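Dual function macrocyclase-peptidase POPB (Galerina marginata, PDB 5N4B) cleaves peptide bonds after proline and macrocyclises peptide precursors in the biosynthesis of the amanitin toxins. Local coordinates at residues 498-503 with 622-627; 607-612 with 634-639. The protein carries 1 engineered substitution. All coordinates share one frame; numbering follows the deposited sequence.

Contact 1: residues 498-503 with 622-627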
# COMPACT_ATOMS: atom_id res chain seq x y z
N GLY A 498 -7.50 8.67 -1.64
CA GLY A 498 -8.87 9.08 -1.43
C GLY A 498 -9.88 7.98 -1.21
O GLY A 498 -10.97 8.00 -1.78
N GLY A 499 -9.53 6.99 -0.44
CA GLY A 499 -10.45 5.89 -0.23
C GLY A 499 -9.90 4.86 0.75
O GLY A 499 -8.72 4.85 1.14
N PHE A 500 -10.81 3.96 1.13
CA PHE A 500 -10.49 2.71 1.82
C PHE A 500 -9.92 2.93 3.22
O PHE A 500 -9.33 1.99 3.80
CB PHE A 500 -9.60 1.80 0.98
CG PHE A 500 -10.23 1.36 -0.32
CD1 PHE A 500 -11.10 0.26 -0.33
CD2 PHE A 500 -9.99 2.03 -1.51
CE1 PHE A 500 -11.69 -0.17 -1.48
CE2 PHE A 500 -10.61 1.60 -2.72
CZ PHE A 500 -11.44 0.47 -2.70
N ALA A 501 -10.14 4.11 3.78
CA ALA A 501 -9.57 4.47 5.08
C ALA A 501 -8.05 4.48 5.06
O ALA A 501 -7.40 4.41 6.11
CB ALA A 501 -10.12 3.58 6.20
N THR A 502 -7.43 4.59 3.88
CA THR A 502 -5.99 4.71 3.74
C THR A 502 -5.63 6.17 3.96
O THR A 502 -6.21 7.07 3.35
CB THR A 502 -5.58 4.21 2.37
OG1 THR A 502 -5.95 2.82 2.28
CG2 THR A 502 -4.09 4.39 2.13
N SER A 503 -4.69 6.41 4.86
CA SER A 503 -4.23 7.75 5.18
C SER A 503 -3.13 8.18 4.22
O SER A 503 -2.19 7.42 3.94
CB SER A 503 -3.72 7.78 6.61
OG SER A 503 -4.81 7.70 7.50
N SER A 622 -18.15 -2.14 -0.81
CA SER A 622 -18.22 -1.37 0.42
C SER A 622 -17.67 0.04 0.26
O SER A 622 -17.96 0.90 1.10
CB SER A 622 -17.48 -2.10 1.53
OG SER A 622 -16.16 -2.33 1.17
N GLU A 623 -16.89 0.29 -0.79
CA GLU A 623 -16.32 1.59 -1.09
C GLU A 623 -17.11 2.41 -2.09
O GLU A 623 -17.23 3.63 -1.93
CB GLU A 623 -14.90 1.46 -1.62
CG GLU A 623 -14.12 2.76 -1.67
CD GLU A 623 -13.73 3.34 -0.29
OE1 GLU A 623 -13.88 2.62 0.71
OE2 GLU A 623 -13.31 4.53 -0.23
N TYR A 624 -17.64 1.78 -3.13
CA TYR A 624 -18.27 2.48 -4.26
C TYR A 624 -19.78 2.29 -4.34
O TYR A 624 -20.43 3.07 -5.05
CB TYR A 624 -17.65 1.98 -5.57
CG TYR A 624 -16.15 2.11 -5.68
CD1 TYR A 624 -15.53 3.26 -5.29
CD2 TYR A 624 -15.38 1.09 -6.20
CE1 TYR A 624 -14.15 3.40 -5.38
CE2 TYR A 624 -14.01 1.21 -6.30
CZ TYR A 624 -13.41 2.38 -5.89
OH TYR A 624 -12.05 2.39 -6.02
N GLY A 625 -20.34 1.29 -3.67
CA GLY A 625 -21.71 0.88 -3.94
C GLY A 625 -21.77 -0.27 -4.94
O GLY A 625 -20.78 -0.67 -5.56
N ASN A 626 -22.98 -0.78 -5.13
CA ASN A 626 -23.23 -1.92 -5.99
C ASN A 626 -24.00 -1.46 -7.22
O ASN A 626 -25.18 -1.07 -7.11
CB ASN A 626 -24.02 -2.99 -5.24
CG ASN A 626 -24.14 -4.27 -6.01
OD1 ASN A 626 -24.04 -4.30 -7.26
ND2 ASN A 626 -24.38 -5.36 -5.28
N PRO A 627 -23.39 -1.45 -8.41
CA PRO A 627 -24.10 -1.00 -9.62
C PRO A 627 -25.35 -1.77 -9.93
O PRO A 627 -26.18 -1.23 -10.67
CB PRO A 627 -23.07 -1.21 -10.74
CG PRO A 627 -21.69 -1.21 -10.05
CD PRO A 627 -21.99 -1.84 -8.69

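Contact 2: residues 607-612 with 634-639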
# COMPACT_ATOMS: atom_id res chain seq x y z
N ASP A 607 -14.20 2.26 -14.82
CA ASP A 607 -15.52 1.76 -15.18
C ASP A 607 -16.18 1.38 -13.86
O ASP A 607 -16.01 0.27 -13.35
CB ASP A 607 -15.43 0.60 -16.16
CG ASP A 607 -16.79 0.10 -16.56
OD1 ASP A 607 -17.79 0.38 -15.87
OD2 ASP A 607 -16.87 -0.63 -17.59
N LEU A 608 -16.91 2.33 -13.27
CA LEU A 608 -17.54 2.07 -11.97
C LEU A 608 -18.87 1.32 -12.10
O LEU A 608 -19.49 1.02 -11.08
CB LEU A 608 -17.76 3.36 -11.19
CG LEU A 608 -16.62 3.99 -10.47
CD1 LEU A 608 -17.15 5.17 -9.66
CD2 LEU A 608 -15.92 3.03 -9.53
N LEU A 609 -19.31 1.02 -13.33
CA LEU A 609 -20.46 0.15 -13.51
C LEU A 609 -20.11 -1.32 -13.56
O LEU A 609 -20.96 -2.15 -13.25
CB LEU A 609 -21.28 0.52 -14.75
CG LEU A 609 -21.90 1.90 -14.74
CD1 LEU A 609 -22.67 2.13 -16.00
CD2 LEU A 609 -22.76 2.10 -13.54
N LYS A 610 -18.85 -1.67 -13.87
CA LYS A 610 -18.46 -3.07 -14.03
C LYS A 610 -17.29 -3.49 -13.13
O LYS A 610 -16.83 -4.62 -13.24
CB LYS A 610 -18.14 -3.38 -15.51
CG LYS A 610 -19.31 -3.21 -16.50
CD LYS A 610 -18.98 -3.71 -17.96
CE LYS A 610 -18.79 -5.21 -18.02
NZ LYS A 610 -18.63 -5.72 -19.45
N PHE A 611 -16.82 -2.63 -12.23
CA PHE A 611 -15.62 -2.95 -11.46
C PHE A 611 -15.78 -4.25 -10.67
O PHE A 611 -14.80 -4.95 -10.43
CB PHE A 611 -15.28 -1.81 -10.49
CG PHE A 611 -16.28 -1.66 -9.34
CD1 PHE A 611 -16.16 -2.41 -8.19
CD2 PHE A 611 -17.37 -0.80 -9.43
CE1 PHE A 611 -17.09 -2.34 -7.16
CE2 PHE A 611 -18.31 -0.74 -8.43
CZ PHE A 611 -18.16 -1.49 -7.27
N HIS A 612 -17.01 -4.57 -10.24
CA HIS A 612 -17.25 -5.72 -9.40
C HIS A 612 -17.29 -7.03 -10.16
O HIS A 612 -17.42 -8.08 -9.52
CB HIS A 612 -18.52 -5.52 -8.59
CG HIS A 612 -19.74 -5.38 -9.42
ND1 HIS A 612 -19.82 -4.50 -10.48
CD2 HIS A 612 -20.96 -5.96 -9.32
CE1 HIS A 612 -21.02 -4.59 -11.04
NE2 HIS A 612 -21.73 -5.46 -10.34
N ASP A 634 -27.82 4.83 -9.01
CA ASP A 634 -28.15 6.24 -9.21
C ASP A 634 -27.09 7.21 -8.71
O ASP A 634 -27.01 8.33 -9.21
CB ASP A 634 -29.50 6.57 -8.59
CG ASP A 634 -30.64 6.09 -9.44
OD1 ASP A 634 -30.49 5.63 -10.60
OD2 ASP A 634 -31.76 6.18 -8.90
N TYR A 635 -26.28 6.85 -7.71
CA TYR A 635 -25.16 7.71 -7.33
C TYR A 635 -23.84 7.29 -7.96
O TYR A 635 -22.94 8.12 -8.08
CB TYR A 635 -25.05 7.86 -5.81
CG TYR A 635 -24.81 6.62 -4.99
CD1 TYR A 635 -23.59 5.97 -4.97
CD2 TYR A 635 -25.78 6.15 -4.12
CE1 TYR A 635 -23.38 4.85 -4.17
CE2 TYR A 635 -25.56 5.07 -3.29
CZ TYR A 635 -24.34 4.41 -3.31
OH TYR A 635 -24.10 3.32 -2.48
N ILE A 636 -23.73 6.04 -8.42
CA ILE A 636 -22.52 5.56 -9.10
C ILE A 636 -22.42 6.08 -10.52
O ILE A 636 -21.36 6.56 -10.97
CB ILE A 636 -22.47 4.03 -9.09
CG1 ILE A 636 -22.34 3.50 -7.68
CG2 ILE A 636 -21.31 3.51 -9.93
CD1 ILE A 636 -22.65 1.98 -7.55
N TYR A 637 -23.49 5.92 -11.29
CA TYR A 637 -23.45 6.27 -12.71
C TYR A 637 -23.00 7.68 -12.98
O TYR A 637 -22.17 7.87 -13.89
CB TYR A 637 -24.84 5.98 -13.29
CG TYR A 637 -25.00 6.12 -14.78
CD1 TYR A 637 -24.06 5.61 -15.66
CD2 TYR A 637 -26.15 6.69 -15.30
CE1 TYR A 637 -24.25 5.68 -17.04
CE2 TYR A 637 -26.34 6.77 -16.70
CZ TYR A 637 -25.37 6.26 -17.53
OH TYR A 637 -25.53 6.32 -18.90
N PRO A 638 -23.44 8.70 -12.24
CA PRO A 638 -22.95 10.07 -12.53
C PRO A 638 -21.50 10.32 -12.15
O PRO A 638 -20.96 11.36 -12.52
CB PRO A 638 -23.88 10.97 -11.71
CG PRO A 638 -24.94 10.07 -11.17
CD PRO A 638 -24.51 8.68 -11.25
N LEU A 639 -20.88 9.43 -11.38
CA LEU A 639 -19.49 9.55 -11.00
C LEU A 639 -18.54 8.73 -11.87
O LEU A 639 -17.34 8.99 -11.87
CB LEU A 639 -19.34 9.09 -9.54
CG LEU A 639 -18.08 9.47 -8.81
CD1 LEU A 639 -18.01 11.00 -8.75
CD2 LEU A 639 -18.18 8.86 -7.41

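Contact 1: residues 498-503 with 622-627
The side chain of Glu-623 is bent over the Phe-500 ring with its carboxylate on the loop backbone, and its bend at chi2 (70°) lets one residue serve both. CG leaves anti to the backbone N and lies over one face of the Phe-500 ring, a CH-pi contact with CG 3.8 Å from the ring centroid. The carboxylate stacks on the same ring, its plane turned only 18° from it. Separately, the Phe-500 N-H reaches Glu-623 OE2 from above the carboxylate plane (N to OE2 2.9 Å). Gly-499 CA lies beside the same oxygen, 3.2 Å from Glu-623 OE2. The Phe-500 amide sits in a type I' turn from Gly-499 to Thr-502, closed by Thr-502 N to Gly-499 O. Lys-547 and His-539 also grip the carboxylate, which should stabilise its negative charge.

Tyr-624 meets the same ring differently: the Phe-500 edge is directed at the tyrosine face in an offset edge-to-face pair, centroids 6.0 Å apart and planes at 81°. Its OH, bonded to Asn-579, lies 3.7 Å from Phe-500 CE2. With Trp-620 also edge-to-face against Phe-500, this aromatic cluster is consistent with the proline-specificity (S1) pocket of prolyl oligopeptidases.

Contact 2: residues 607-612 with 634-639
The loop 607-612 packs against 634-639 without any hydrogen bond between the two, Leu-608 facing Ile-636 with CA atoms 6.7 Å apart and Leu-609 facing Tyr-637 at a CA separation of 6.9 Å. What joins them is apolar packing, centred on one methyl group. In Ile-636, CG2 stands anti to the backbone N and is thereby thrust at the loop, where it meets two atoms of Leu-608, CB at 3.8 Å and the carbonyl O at 3.3 Å. That carbonyl is buried here and has no hydrogen-bond partner in the model, so the methyl group presses on a polar atom that nothing satisfies.

Leu-609 extends its chain with CG beside the backbone N and chi2 at 180°, which divides the work of its two methyls. CD2 comes obliquely to the same Ile-636 CG2 at 4.1 Å, while CD1 touches Tyr-637 at ring atom CD1, 3.8 Å away. Leu-608 CD1 makes a looser approach to Leu-639 CD2, widening the apolar patch. Within the loop, Asp-607 OD1 accepts weak hydrogen bonds from the backbone N atoms of Leu-609 and Lys-610.

The packing lies within the alpha/beta-hydrolase domain, and the N-terminal hairpin adjoins it: Leu-609 and Tyr-637 both touch Val-34 of strand 30-35, and Leu-609 also reaches Tyr-24 of strand 21-26. On helix 668-680, Lys-672 forms a salt bridge with Asp-607 OD2 and His-669 binds the Asp-607 backbone N.

Contacts 1 and 2 interlock along the chain, their segments alternating, and their centres lie 12 Å apart. Helices 621-624 and 630-636 follow one another, and two of the residues that link them, Gly-625 and Pro-627, pack against contact 2: Gly-625 O lies 3.2 Å from Phe-611 CZ, and Pro-627 CG 3.3 Å from Leu-608 O. Phe-611 and Tyr-624 add an edge-to-face ring pair that ties the two contacts together. Contact 1 is nearer the catalytic centre, the Phe-500 side chain being about 7 Å from that of Ala-578, the engineered replacement of the charge-relay serine, against about 11 Å for Leu-608. Thr-502 also packs on an aromatic side chain of the bound peptide.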